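Local coordinates for SusD homolog (Bacteroides thetaiotaomicron, PDB 3SGH), which probably binds glycans at the outer membrane as a SusD-like lipoprotein, helping to deliver them for uptake, at residues A52-S57 and W246-A251; K60-Y65 and E291-T296; N238-V243 and S302-A307; T296-Y301 and A380-N385. All blocks are in the same frame, centred on the assembly; numbering follows the deposited sequence. Where two conformers were deposited one is given.

Interaction 1 (A52-S57 and W246-A251); sequences ATANWS and WPEVRA
Trp-56 and Glu-248 meet with their flat groups turned steeply against each other: the indole and carboxylate planes stand 82° apart, and NE1 of Trp-56 gives a weak hydrogen bond to OE1 of Glu-248 over 3.3 Å. The same oxygen accepts from NE2 of Gln-37, its stronger partner, on helix 33-40. With chi2 at -175°, CD of Glu-248 stands anti to CA and the stem runs out toward the indole; on the way its CG passes 3.8 Å from CB of Ala-54. That methyl also covers one face of the Trp-56 ring near the rim, 3.5 Å from the plane, a place that suits a small apolar residue. The backbones belong to a short two-stranded antiparallel sheet, 50-52 with 249-251, which joins sequence-distant parts of this mostly helical SusD-like fold. Ala-52 and Val-249 form a non-hydrogen-bonded pair, CA to CA 4.5 Å, with both side chains on one face of the sheet. Just past it, N of Thr-53 bonds to O of Glu-248 at 3.0 Å. The buried N of Val-249 has no partner in the model. CG2 of Thr-53 lies 3.7 Å from CG of Arg-250, a contact left doubtful by a second conformer of Thr-53. NH1 of Arg-250 bonds to O of Val-249 at 2.9 Å, while NH2 bonds to O of Ala-299.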
loop_
_atom_site.group_PDB
_atom_site.type_symbol
_atom_site.label_atom_id
_atom_site.label_comp_id
_atom_site.label_asym_id
_atom_site.label_seq_id
_atom_site.Cartn_x
_atom_site.Cartn_y
_atom_site.Cartn_z
ATOM N N ALA A 52 10.120 0.459 -11.320
ATOM C CA ALA A 52 11.018 1.594 -11.544
ATOM C C ALA A 52 12.021 1.259 -12.669
ATOM O O ALA A 52 12.779 0.303 -12.566
ATOM C CB ALA A 52 11.737 1.957 -10.229
ATOM N N THR A 53 12.011 2.015 -13.761
ATOM C CA THR A 53 12.833 1.659 -14.938
ATOM C C THR A 53 14.251 2.279 -14.962
ATOM O O THR A 53 14.994 2.145 -15.919
ATOM C CB THR A 53 12.075 1.989 -16.242
ATOM O OG1 THR A 53 11.766 3.389 -16.275
ATOM C CG2 THR A 53 10.776 1.137 -16.351
ATOM N N ALA A 54 14.651 2.872 -13.858
ATOM C CA ALA A 54 15.864 3.672 -13.756
ATOM C C ALA A 54 16.865 2.896 -12.915
ATOM O O ALA A 54 16.485 1.948 -12.198
ATOM C CB ALA A 54 15.541 4.999 -13.054
ATOM N N ASN A 55 18.141 3.300 -12.969
ATOM C CA ASN A 55 19.128 2.745 -12.045
ATOM C C ASN A 55 19.963 3.818 -11.299
ATOM O O ASN A 55 20.730 3.495 -10.392
ATOM C CB ASN A 55 20.015 1.707 -12.718
ATOM C CG ASN A 55 21.015 2.302 -13.595
ATOM O OD1 ASN A 55 22.166 2.575 -13.157
ATOM N ND2 ASN A 55 20.641 2.489 -14.878
ATOM N N TRP A 56 19.779 5.077 -11.655
ATOM C CA TRP A 56 20.386 6.209 -10.943
ATOM C C TRP A 56 21.897 6.100 -10.832
ATOM O O TRP A 56 22.472 6.504 -9.837
ATOM C CB TRP A 56 19.775 6.390 -9.554
ATOM C CG TRP A 56 18.263 6.503 -9.613
ATOM C CD1 TRP A 56 17.550 7.612 -9.899
ATOM C CD2 TRP A 56 17.323 5.441 -9.432
ATOM N NE1 TRP A 56 16.212 7.323 -9.915
ATOM C CE2 TRP A 56 16.042 5.993 -9.612
ATOM C CE3 TRP A 56 17.437 4.082 -9.144
ATOM C CZ2 TRP A 56 14.887 5.241 -9.478
ATOM C CZ3 TRP A 56 16.275 3.326 -9.033
ATOM C CH2 TRP A 56 15.023 3.913 -9.249
ATOM N N SER A 57 22.502 5.596 -11.899
ATOM C CA SER A 57 23.933 5.300 -11.988
ATOM C C SER A 57 24.423 4.370 -10.908
ATOM O O SER A 57 25.640 4.354 -10.605
ATOM C CB SER A 57 24.771 6.592 -11.916
ATOM O OG SER A 57 24.358 7.532 -12.878
ATOM N N TRP A 246 9.235 10.918 -17.382
ATOM C CA TRP A 246 10.694 11.050 -17.360
ATOM C C TRP A 246 11.514 10.234 -18.367
ATOM O O TRP A 246 12.382 10.830 -19.035
ATOM C CB TRP A 246 11.245 10.943 -15.936
ATOM C CG TRP A 246 10.875 12.078 -15.041
ATOM C CD1 TRP A 246 10.512 13.348 -15.411
ATOM C CD2 TRP A 246 10.894 12.066 -13.616
ATOM N NE1 TRP A 246 10.248 14.099 -14.278
ATOM C CE2 TRP A 246 10.506 13.328 -13.174
ATOM C CE3 TRP A 246 11.181 11.081 -12.662
ATOM C CZ2 TRP A 246 10.412 13.639 -11.834
ATOM C CZ3 TRP A 246 11.097 11.390 -11.355
ATOM C CH2 TRP A 246 10.702 12.665 -10.940
ATOM N N PRO A 247 11.252 8.909 -18.543
ATOM C CA PRO A 247 10.367 8.003 -17.760
ATOM C C PRO A 247 11.135 7.270 -16.686
ATOM O O PRO A 247 12.298 6.951 -16.909
ATOM C CB PRO A 247 9.900 6.972 -18.804
ATOM C CG PRO A 247 11.059 6.896 -19.807
ATOM C CD PRO A 247 11.759 8.262 -19.768
ATOM N N GLU A 248 10.521 7.008 -15.537
ATOM C CA GLU A 248 11.137 6.187 -14.512
ATOM C C GLU A 248 10.191 5.189 -13.847
ATOM O O GLU A 248 10.603 4.513 -12.921
ATOM C CB GLU A 248 11.885 7.057 -13.485
ATOM C CG GLU A 248 13.114 7.771 -14.104
ATOM C CD GLU A 248 13.965 8.549 -13.123
ATOM O OE1 GLU A 248 13.756 8.448 -11.890
ATOM O OE2 GLU A 248 14.877 9.248 -13.626
ATOM N N VAL A 249 8.947 5.082 -14.340
ATOM C CA VAL A 249 8.013 4.069 -13.874
ATOM C C VAL A 249 7.168 3.538 -15.003
ATOM O O VAL A 249 6.756 4.288 -15.881
ATOM C CB VAL A 249 7.156 4.593 -12.660
ATOM C CG1 VAL A 249 6.138 5.667 -13.144
ATOM C CG2 VAL A 249 6.502 3.425 -11.896
ATOM N N ARG A 250 6.979 2.202 -14.996
ATOM C CA ARG A 250 6.131 1.522 -15.953
ATOM C C ARG A 250 5.312 0.451 -15.223
ATOM O O ARG A 250 5.501 0.212 -14.047
ATOM C CB ARG A 250 6.958 0.908 -17.095
ATOM C CG ARG A 250 7.564 1.900 -18.096
ATOM C CD ARG A 250 6.526 2.539 -18.959
ATOM N NE ARG A 250 6.993 3.531 -19.907
ATOM C CZ ARG A 250 7.069 4.856 -19.709
ATOM N NH1 ARG A 250 6.807 5.392 -18.530
ATOM N NH2 ARG A 250 7.462 5.649 -20.689
ATOM N N ALA A 251 4.391 -0.189 -15.920
ATOM C CA ALA A 251 3.636 -1.297 -15.367
ATOM C C ALA A 251 4.610 -2.463 -15.057
ATOM O O ALA A 251 5.559 -2.721 -15.782
ATOM C CB ALA A 251 2.550 -1.729 -16.354
#

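Interaction 2 (K60-Y65 and E291-T296); sequences KNIFAY and EIPEPT
NZ of Lys-60 is gripped twice, by a hydrogen bond to O of Ala-290 and a salt bridge to OE2 of Glu-442, and CE of its stem comes within 4.2 Å of C of Glu-291 and close to N of Ile-292. This is a contact between two irregular loops of the SusD-like fold: 60-65, with an inverse gamma turn centred on Asn-61 and a 3-10 segment at 63-64, and 291-296, which leads toward strand 314-317. A long side chain suits the position of Lys-60, because the chain stays extended from CG onward and can be apolar along its length while its charge is paired at the far end. Its CG lies 4.0 Å from CG1 of Ile-292, the two side chains crossing at a slant. The same CG rests over one face of the Tyr-65 ring, 3.5 Å from its plane and toward the rim, while CG1 of Ile-62 sits at the ring edge.

Pro-293 meets two side chains tip to tip, its compact ring offering CG to Ile-62 and CD to Tyr-65 at once. CG reaches CD1 of Ile-62 at 4.0 Å, a meeting helped by chi2 of Ile-62 (-179°), which sets CD1 anti to CA. An alanine in place of Pro-293 would probably leave Ile-62 CD1 and the end of Tyr-65 facing a gap and let the loop backbone flex more. The hydroxyl of Tyr-65 is hydrogen-bonded to O of Ser-289; from the edge of the ring, close to its plane, CD of Pro-293 approaches that OH to 3.4 Å.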
loop_
_atom_site.group_PDB
_atom_site.type_symbol
_atom_site.label_atom_id
_atom_site.label_comp_id
_atom_site.label_asym_id
_atom_site.label_seq_id
_atom_site.Cartn_x
_atom_site.Cartn_y
_atom_site.Cartn_z
ATOM N N LYS A 60 22.803 -2.374 -10.311
ATOM C CA LYS A 60 21.875 -3.221 -9.569
ATOM C C LYS A 60 21.845 -2.962 -8.045
ATOM O O LYS A 60 21.153 -3.672 -7.316
ATOM C CB LYS A 60 22.179 -4.689 -9.844
ATOM C CG LYS A 60 21.963 -5.025 -11.302
ATOM C CD LYS A 60 22.096 -6.549 -11.607
ATOM C CE LYS A 60 21.839 -6.853 -13.076
ATOM N NZ LYS A 60 22.117 -8.260 -13.376
ATOM N N ASN A 61 22.604 -1.967 -7.586
ATOM C CA ASN A 61 22.557 -1.570 -6.162
ATOM C C ASN A 61 21.449 -0.553 -5.963
ATOM O O ASN A 61 21.671 0.629 -5.676
ATOM C CB ASN A 61 23.919 -1.086 -5.682
ATOM C CG ASN A 61 24.879 -2.238 -5.536
ATOM O OD1 ASN A 61 24.573 -3.196 -4.830
ATOM N ND2 ASN A 61 26.005 -2.201 -6.269
ATOM N N ILE A 62 20.247 -1.083 -6.067
ATOM C CA ILE A 62 18.995 -0.307 -6.026
ATOM C C ILE A 62 17.925 -1.145 -5.382
ATOM O O ILE A 62 18.133 -2.357 -5.144
ATOM C CB ILE A 62 18.536 0.173 -7.453
ATOM C CG1 ILE A 62 18.329 -1.003 -8.405
ATOM C CG2 ILE A 62 19.535 1.235 -8.059
ATOM C CD1 ILE A 62 17.901 -0.618 -9.822
ATOM N N PHE A 63 16.789 -0.534 -5.050
ATOM C CA PHE A 63 15.714 -1.250 -4.360
ATOM C C PHE A 63 15.322 -2.541 -5.070
ATOM O O PHE A 63 15.011 -3.527 -4.427
ATOM C CB PHE A 63 14.440 -0.365 -4.242
ATOM C CG PHE A 63 14.327 0.401 -2.947
ATOM C CD1 PHE A 63 14.302 -0.260 -1.732
ATOM C CD2 PHE A 63 14.234 1.783 -2.948
ATOM C CE1 PHE A 63 14.174 0.443 -0.535
ATOM C CE2 PHE A 63 14.081 2.460 -1.762
ATOM C CZ PHE A 63 14.074 1.788 -0.561
ATOM N N ALA A 64 15.293 -2.515 -6.402
ATOM C CA ALA A 64 14.695 -3.653 -7.145
ATOM C C ALA A 64 15.414 -4.946 -6.882
ATOM O O ALA A 64 14.814 -6.014 -7.012
ATOM C CB ALA A 64 14.643 -3.370 -8.665
ATOM N N TYR A 65 16.708 -4.852 -6.539
ATOM C CA TYR A 65 17.507 -6.044 -6.206
ATOM C C TYR A 65 17.845 -6.096 -4.693
ATOM O O TYR A 65 18.791 -6.783 -4.252
ATOM C CB TYR A 65 18.783 -6.082 -7.056
ATOM C CG TYR A 65 18.606 -5.868 -8.549
ATOM C CD1 TYR A 65 18.548 -4.603 -9.088
ATOM C CD2 TYR A 65 18.567 -6.954 -9.443
ATOM C CE1 TYR A 65 18.475 -4.397 -10.449
ATOM C CE2 TYR A 65 18.463 -6.779 -10.769
ATOM C CZ TYR A 65 18.423 -5.485 -11.307
ATOM O OH TYR A 65 18.351 -5.252 -12.671
ATOM N N GLU A 291 19.177 -7.522 -16.948
ATOM C CA GLU A 291 20.040 -6.397 -17.262
ATOM C C GLU A 291 19.745 -5.167 -16.367
ATOM O O GLU A 291 18.626 -4.988 -15.856
ATOM C CB GLU A 291 19.908 -6.043 -18.746
ATOM C CG GLU A 291 18.797 -5.069 -19.149
ATOM C CD GLU A 291 17.356 -5.537 -18.844
ATOM O OE1 GLU A 291 17.127 -6.776 -18.661
ATOM O OE2 GLU A 291 16.451 -4.653 -18.873
ATOM N N ILE A 292 20.756 -4.331 -16.160
ATOM C CA ILE A 292 20.568 -3.070 -15.369
ATOM C C ILE A 292 19.402 -2.300 -16.003
ATOM O O ILE A 292 19.374 -2.128 -17.209
ATOM C CB ILE A 292 21.864 -2.204 -15.395
ATOM C CG1 ILE A 292 22.964 -2.882 -14.586
ATOM C CG2 ILE A 292 21.595 -0.828 -14.899
ATOM C CD1 ILE A 292 24.375 -2.374 -14.854
ATOM N N PRO A 293 18.429 -1.833 -15.205
ATOM C CA PRO A 293 17.236 -1.182 -15.738
ATOM C C PRO A 293 17.637 0.167 -16.342
ATOM O O PRO A 293 18.368 0.900 -15.707
ATOM C CB PRO A 293 16.338 -0.993 -14.500
ATOM C CG PRO A 293 16.825 -1.891 -13.504
ATOM C CD PRO A 293 18.313 -2.030 -13.760
ATOM N N GLU A 294 17.187 0.427 -17.563
ATOM C CA GLU A 294 17.408 1.668 -18.304
ATOM C C GLU A 294 16.092 2.288 -18.756
ATOM O O GLU A 294 15.280 1.621 -19.442
ATOM C CB GLU A 294 18.279 1.427 -19.535
ATOM C CG GLU A 294 19.715 1.134 -19.212
ATOM C CD GLU A 294 20.459 2.326 -18.662
ATOM O OE1 GLU A 294 19.949 3.469 -18.755
ATOM O OE2 GLU A 294 21.569 2.096 -18.129
ATOM N N PRO A 295 15.892 3.581 -18.455
ATOM C CA PRO A 295 14.635 4.212 -18.840
ATOM C C PRO A 295 14.274 4.126 -20.322
ATOM O O PRO A 295 13.132 3.881 -20.632
ATOM C CB PRO A 295 14.817 5.668 -18.414
ATOM C CG PRO A 295 15.761 5.613 -17.299
ATOM C CD PRO A 295 16.730 4.500 -17.652
ATOM N N THR A 296 15.226 4.379 -21.214
ATOM C CA THR A 296 14.900 4.429 -22.631
ATOM C C THR A 296 14.542 3.050 -23.195
ATOM O O THR A 296 13.703 2.950 -24.099
ATOM C CB THR A 296 16.046 5.038 -23.445
ATOM O OG1 THR A 296 17.207 4.197 -23.303
ATOM C CG2 THR A 296 16.347 6.460 -22.942
#

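Interaction 3 (N238-V243 and S302-A307); sequences NGYAIV and SKLFIA
The amide of Asn-238 works in two directions, reaching across to Ile-306 and back to the start of its own helix. In this mostly helical SusD-like protein Asn-238 is the N-cap of helix 239-245, and the contact sets this first turn against the loop 302-307, whose last three residues have helical torsions without the regular bonds.

Among the polar contacts, ND2 of Asn-238 donates to O of Ile-306 over 3.2 Å; ND2 lies above the carbonyl plane of Ile-306, and that oxygen is tilted out of the amide plane of Asn-238. ND2 also bonds to O of Leu-312. OD1 of Asn-238 accepts from N of Ala-241 at 2.8 Å, nearly along the C=O axis. Chi1 (69°) puts CG in the crowded position between the backbone N and the carbonyl carbon, and chi2 (66°) turns the amide. Asparagine suits the place because one flat group both accepts and donates. An alanine here would probably leave N of Ala-241 and O of Ile-306 without these partners and weaken the start of the helix.

The apolar contacts centre on Tyr-240, which two branched side chains approach obliquely from the same side of its ring. CD1 of Leu-304 comes 3.7 Å from CD1 of Tyr-240, and CG2 of Ile-306 equally near CD2. Where the backbones close in, CA of Ala-241 and CA of Ala-307 are only 3.7 Å apart, room that small side chains leave. CB of Ala-241 lies 3.3 Å from O of Ala-307. One water finishes the seam, donating to O of Ala-241 at 2.6 Å and weakly to O of Ala-307 at 3.4 Å.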
loop_
_atom_site.group_PDB
_atom_site.type_symbol
_atom_site.label_atom_id
_atom_site.label_comp_id
_atom_site.label_asym_id
_atom_site.label_seq_id
_atom_site.Cartn_x
_atom_site.Cartn_y
_atom_site.Cartn_z
ATOM N N ASN A 238 -1.104 14.936 -11.322
ATOM C CA ASN A 238 -0.630 13.860 -10.492
ATOM C C ASN A 238 0.864 13.592 -10.699
ATOM O O ASN A 238 1.437 13.901 -11.745
ATOM C CB ASN A 238 -1.508 12.600 -10.593
ATOM C CG ASN A 238 -1.407 11.897 -11.944
ATOM O OD1 ASN A 238 -0.346 11.385 -12.266
ATOM N ND2 ASN A 238 -2.544 11.786 -12.692
ATOM N N GLY A 239 1.482 13.067 -9.677
ATOM C CA GLY A 239 2.905 12.747 -9.709
ATOM C C GLY A 239 3.250 11.590 -10.603
ATOM O O GLY A 239 4.334 11.569 -11.161
ATOM N N TYR A 240 2.328 10.637 -10.773
ATOM C CA TYR A 240 2.618 9.484 -11.630
ATOM C C TYR A 240 2.870 9.937 -13.043
ATOM O O TYR A 240 3.760 9.402 -13.696
ATOM C CB TYR A 240 1.501 8.466 -11.607
ATOM C CG TYR A 240 1.386 7.549 -10.386
ATOM C CD1 TYR A 240 2.289 6.531 -10.139
ATOM C CD2 TYR A 240 0.305 7.691 -9.506
ATOM C CE1 TYR A 240 2.156 5.692 -9.102
ATOM C CE2 TYR A 240 0.146 6.823 -8.443
ATOM C CZ TYR A 240 1.057 5.814 -8.245
ATOM O OH TYR A 240 0.912 4.916 -7.206
ATOM N N ALA A 241 2.099 10.911 -13.517
ATOM C CA ALA A 241 2.253 11.358 -14.899
ATOM C C ALA A 241 3.647 12.000 -15.086
ATOM O O ALA A 241 4.284 11.822 -16.131
ATOM C CB ALA A 241 1.164 12.297 -15.282
ATOM N N ILE A 242 4.122 12.702 -14.054
ATOM C CA ILE A 242 5.449 13.310 -14.100
ATOM C C ILE A 242 6.529 12.173 -14.099
ATOM O O ILE A 242 7.386 12.162 -14.981
ATOM C CB ILE A 242 5.666 14.340 -12.964
ATOM C CG1 ILE A 242 4.649 15.506 -13.119
ATOM C CG2 ILE A 242 7.166 14.860 -13.003
ATOM C CD1 ILE A 242 4.459 16.395 -11.851
ATOM N N VAL A 243 6.511 11.287 -13.105
ATOM C CA VAL A 243 7.487 10.193 -13.018
ATOM C C VAL A 243 7.465 9.353 -14.300
ATOM O O VAL A 243 8.510 9.031 -14.891
ATOM C CB VAL A 243 7.286 9.381 -11.744
ATOM C CG1 VAL A 243 8.330 8.259 -11.619
ATOM C CG2 VAL A 243 7.352 10.325 -10.514
ATOM N N SER A 302 4.139 -1.182 -21.416
ATOM C CA SER A 302 2.900 -0.679 -20.833
ATOM C C SER A 302 3.122 0.342 -19.710
ATOM O O SER A 302 3.912 0.097 -18.774
ATOM C CB SER A 302 2.046 -1.806 -20.308
ATOM O OG SER A 302 1.535 -2.566 -21.381
ATOM N N LYS A 303 2.390 1.445 -19.810
ATOM C CA LYS A 303 2.403 2.489 -18.815
ATOM C C LYS A 303 1.236 2.328 -17.862
ATOM O O LYS A 303 0.256 1.628 -18.144
ATOM C CB LYS A 303 2.313 3.854 -19.473
ATOM C CG LYS A 303 3.410 4.132 -20.496
ATOM C CD LYS A 303 3.305 5.493 -21.175
ATOM C CE LYS A 303 2.249 5.467 -22.305
ATOM N NZ LYS A 303 2.054 6.761 -23.113
ATOM N N LEU A 304 1.351 2.975 -16.704
ATOM C CA LEU A 304 0.223 3.079 -15.786
ATOM C C LEU A 304 -0.781 4.045 -16.435
ATOM O O LEU A 304 -0.417 5.163 -16.854
ATOM C CB LEU A 304 0.707 3.629 -14.429
ATOM C CG LEU A 304 1.926 2.960 -13.772
ATOM C CD1 LEU A 304 2.264 3.687 -12.478
ATOM C CD2 LEU A 304 1.650 1.479 -13.496
ATOM N N PHE A 305 -2.045 3.619 -16.475
ATOM C CA PHE A 305 -3.108 4.427 -17.053
ATOM C C PHE A 305 -3.191 5.828 -16.409
ATOM O O PHE A 305 -3.413 6.838 -17.083
ATOM C CB PHE A 305 -4.446 3.731 -16.949
ATOM C CG PHE A 305 -5.541 4.495 -17.659
ATOM C CD1 PHE A 305 -6.294 5.438 -16.980
ATOM C CD2 PHE A 305 -5.730 4.332 -19.027
ATOM C CE1 PHE A 305 -7.252 6.213 -17.659
ATOM C CE2 PHE A 305 -6.670 5.066 -19.709
ATOM C CZ PHE A 305 -7.459 6.027 -19.021
ATOM N N ILE A 306 -3.017 5.896 -15.103
ATOM C CA ILE A 306 -3.175 7.171 -14.362
ATOM C C ILE A 306 -2.147 8.202 -14.836
ATOM O O ILE A 306 -2.417 9.388 -14.767
ATOM C CB ILE A 306 -3.069 6.956 -12.821
ATOM C CG1 ILE A 306 -3.599 8.180 -12.040
ATOM C CG2 ILE A 306 -1.625 6.573 -12.437
ATOM C CD1 ILE A 306 -3.729 7.869 -10.502
ATOM N N ALA A 307 -1.018 7.749 -15.392
ATOM C CA ALA A 307 0.009 8.630 -15.978
ATOM C C ALA A 307 -0.431 9.282 -17.292
ATOM O O ALA A 307 0.220 10.270 -17.711
ATOM C CB ALA A 307 1.360 7.881 -16.223
HETATM O O HOH W 1 3.362 11.224 -18.452
#

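Interaction 4 (T296-Y301 and A380-N385); sequences TVYANY and AGHTGN
Tyr-298 and His-382 reach toward each other tip to tip in the tight part of this contact, CE1 of His-382 standing 3.2 Å from OH of Tyr-298. The rings are inclined, their planes 62° apart, so they overlap little and touch chiefly through the phenol end and the CE1 corner of the imidazole. ND2 of Asn-385 lies 3.3 Å from the same OH, whose strongest partner is OE2 of Glu-291; OD1 of Asn-385 accepts from N of Ala-290, and ND2 also bonds to OE1 of Glu-291. OH of Tyr-301 lies 3.7 Å from ND1 of His-382. Asp-376 ties this cluster together, bonding through OD1 to OH of Tyr-301 and through OD2 to both ND1 of His-382 and ND2 of Asn-385. Long side chains with polar ends suit these places, since even the nearest CA atoms, those of Val-297 and Ala-380, are 10.5 Å apart. Two type I beta turns, Thr-296 to Ala-299 and Tyr-298 to Tyr-301, fold the first loop so that the ends of both phenols reach the second; CD1 of Tyr-298 sits over the centre of the Tyr-301 ring, 3.4 Å from its plane. The looser flank begins at the partly exposed Val-297. Its CG1, anti to the backbone N with chi1 at 167°, meets CE1 of His-382 at the ring edge, 3.6 Å away, and also lies over the centre of the Tyr-298 ring. The outer part of loop 380-385 is exposed to solvent.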
loop_
_atom_site.group_PDB
_atom_site.type_symbol
_atom_site.label_atom_id
_atom_site.label_comp_id
_atom_site.label_asym_id
_atom_site.label_seq_id
_atom_site.Cartn_x
_atom_site.Cartn_y
_atom_site.Cartn_z
ATOM N N THR A 296 15.226 4.379 -21.214
ATOM C CA THR A 296 14.900 4.429 -22.631
ATOM C C THR A 296 14.542 3.050 -23.195
ATOM O O THR A 296 13.703 2.950 -24.099
ATOM C CB THR A 296 16.046 5.038 -23.445
ATOM O OG1 THR A 296 17.207 4.197 -23.303
ATOM C CG2 THR A 296 16.347 6.460 -22.942
ATOM N N VAL A 297 15.128 2.011 -22.627
ATOM C CA VAL A 297 14.871 0.617 -23.041
ATOM C C VAL A 297 13.392 0.237 -22.841
ATOM O O VAL A 297 12.807 -0.431 -23.693
ATOM C CB VAL A 297 15.828 -0.350 -22.276
ATOM C CG1 VAL A 297 15.417 -1.793 -22.403
ATOM C CG2 VAL A 297 17.290 -0.111 -22.791
ATOM N N TYR A 298 12.816 0.716 -21.732
ATOM C CA TYR A 298 11.474 0.366 -21.325
ATOM C C TYR A 298 10.435 1.445 -21.633
ATOM O O TYR A 298 9.271 1.355 -21.238
ATOM C CB TYR A 298 11.489 -0.031 -19.857
ATOM C CG TYR A 298 12.183 -1.380 -19.623
ATOM C CD1 TYR A 298 11.694 -2.557 -20.231
ATOM C CD2 TYR A 298 13.293 -1.482 -18.814
ATOM C CE1 TYR A 298 12.325 -3.796 -20.018
ATOM C CE2 TYR A 298 13.938 -2.734 -18.594
ATOM C CZ TYR A 298 13.424 -3.882 -19.202
ATOM O OH TYR A 298 14.035 -5.123 -18.939
ATOM N N ALA A 299 10.830 2.454 -22.394
ATOM C CA ALA A 299 9.966 3.606 -22.627
ATOM C C ALA A 299 8.615 3.222 -23.246
ATOM O O ALA A 299 7.600 3.838 -22.939
ATOM C CB ALA A 299 10.704 4.693 -23.504
ATOM N N ASN A 300 8.600 2.226 -24.126
ATOM C CA ASN A 300 7.388 1.838 -24.846
ATOM C C ASN A 300 6.697 0.549 -24.365
ATOM O O ASN A 300 5.819 0.031 -25.055
ATOM C CB ASN A 300 7.701 1.755 -26.345
ATOM C CG ASN A 300 8.304 3.027 -26.866
ATOM O OD1 ASN A 300 7.823 4.104 -26.554
ATOM N ND2 ASN A 300 9.369 2.916 -27.644
ATOM N N TYR A 301 7.075 0.064 -23.184
ATOM C CA TYR A 301 6.332 -0.955 -22.517
ATOM C C TYR A 301 5.044 -0.346 -21.922
ATOM O O TYR A 301 4.884 0.873 -21.926
ATOM C CB TYR A 301 7.197 -1.641 -21.438
ATOM C CG TYR A 301 8.239 -2.626 -21.979
ATOM C CD1 TYR A 301 9.181 -2.232 -22.959
ATOM C CD2 TYR A 301 8.348 -3.940 -21.448
ATOM C CE1 TYR A 301 10.149 -3.109 -23.445
ATOM C CE2 TYR A 301 9.336 -4.800 -21.911
ATOM C CZ TYR A 301 10.221 -4.381 -22.913
ATOM O OH TYR A 301 11.186 -5.209 -23.388
ATOM N N ALA A 380 15.256 -7.281 -27.912
ATOM C CA ALA A 380 16.075 -8.461 -28.098
ATOM C C ALA A 380 17.002 -8.687 -26.902
ATOM O O ALA A 380 17.481 -7.754 -26.249
ATOM C CB ALA A 380 16.906 -8.359 -29.413
ATOM N N GLY A 381 17.261 -9.947 -26.630
ATOM C CA GLY A 381 18.212 -10.299 -25.577
ATOM C C GLY A 381 17.648 -10.135 -24.167
ATOM O O GLY A 381 18.410 -10.010 -23.220
ATOM N N HIS A 382 16.317 -10.155 -24.019
ATOM C CA HIS A 382 15.686 -9.941 -22.707
ATOM C C HIS A 382 15.052 -11.198 -22.114
ATOM O O HIS A 382 14.315 -11.097 -21.108
ATOM C CB HIS A 382 14.602 -8.853 -22.774
ATOM C CG HIS A 382 15.111 -7.452 -22.602
ATOM N ND1 HIS A 382 14.375 -6.478 -21.958
ATOM C CD2 HIS A 382 16.249 -6.843 -23.028
ATOM C CE1 HIS A 382 15.057 -5.340 -21.963
ATOM N NE2 HIS A 382 16.217 -5.544 -22.568
ATOM N N THR A 383 15.255 -12.366 -22.741
ATOM C CA THR A 383 14.579 -13.577 -22.252
ATOM C C THR A 383 15.017 -14.033 -20.863
ATOM O O THR A 383 14.334 -14.847 -20.271
ATOM C CB THR A 383 14.639 -14.772 -23.221
ATOM O OG1 THR A 383 15.978 -15.287 -23.252
ATOM C CG2 THR A 383 14.142 -14.366 -24.605
ATOM N N GLY A 384 16.108 -13.491 -20.336
ATOM C CA GLY A 384 16.496 -13.702 -18.947
ATOM C C GLY A 384 15.539 -13.045 -17.951
ATOM O O GLY A 384 15.601 -13.331 -16.747
ATOM N N ASN A 385 14.621 -12.214 -18.468
ATOM C CA ASN A 385 13.553 -11.645 -17.680
ATOM C C ASN A 385 12.309 -12.514 -17.622
ATOM O O ASN A 385 11.408 -12.230 -16.829
ATOM C CB ASN A 385 13.184 -10.246 -18.215
ATOM C CG ASN A 385 14.295 -9.271 -18.019
ATOM O OD1 ASN A 385 14.966 -9.307 -16.981
ATOM N ND2 ASN A 385 14.482 -8.386 -18.952
#

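How the interactions relate
The chain from Glu-291 to Ala-307 threads interactions 2, 4 and 3 in turn, and interaction 1 touches all three. Interactions 1 and 2 have centres 8 Å apart and are joined by ND2 of Asn-55 bonding to O of Pro-293 at 2.9 Å. Interactions 3 and 4 each lie about 12 Å from interaction 1, centre to centre: N of Ala-251 binds O of Ser-302, and Arg-250 binds Ala-299. Glu-291 links interaction 2 to interaction 4, one carboxylate oxygen going to Tyr-298 and the other to Asn-385. Interactions 2 and 3 remain separate, with nearest atoms about 8 Å apart.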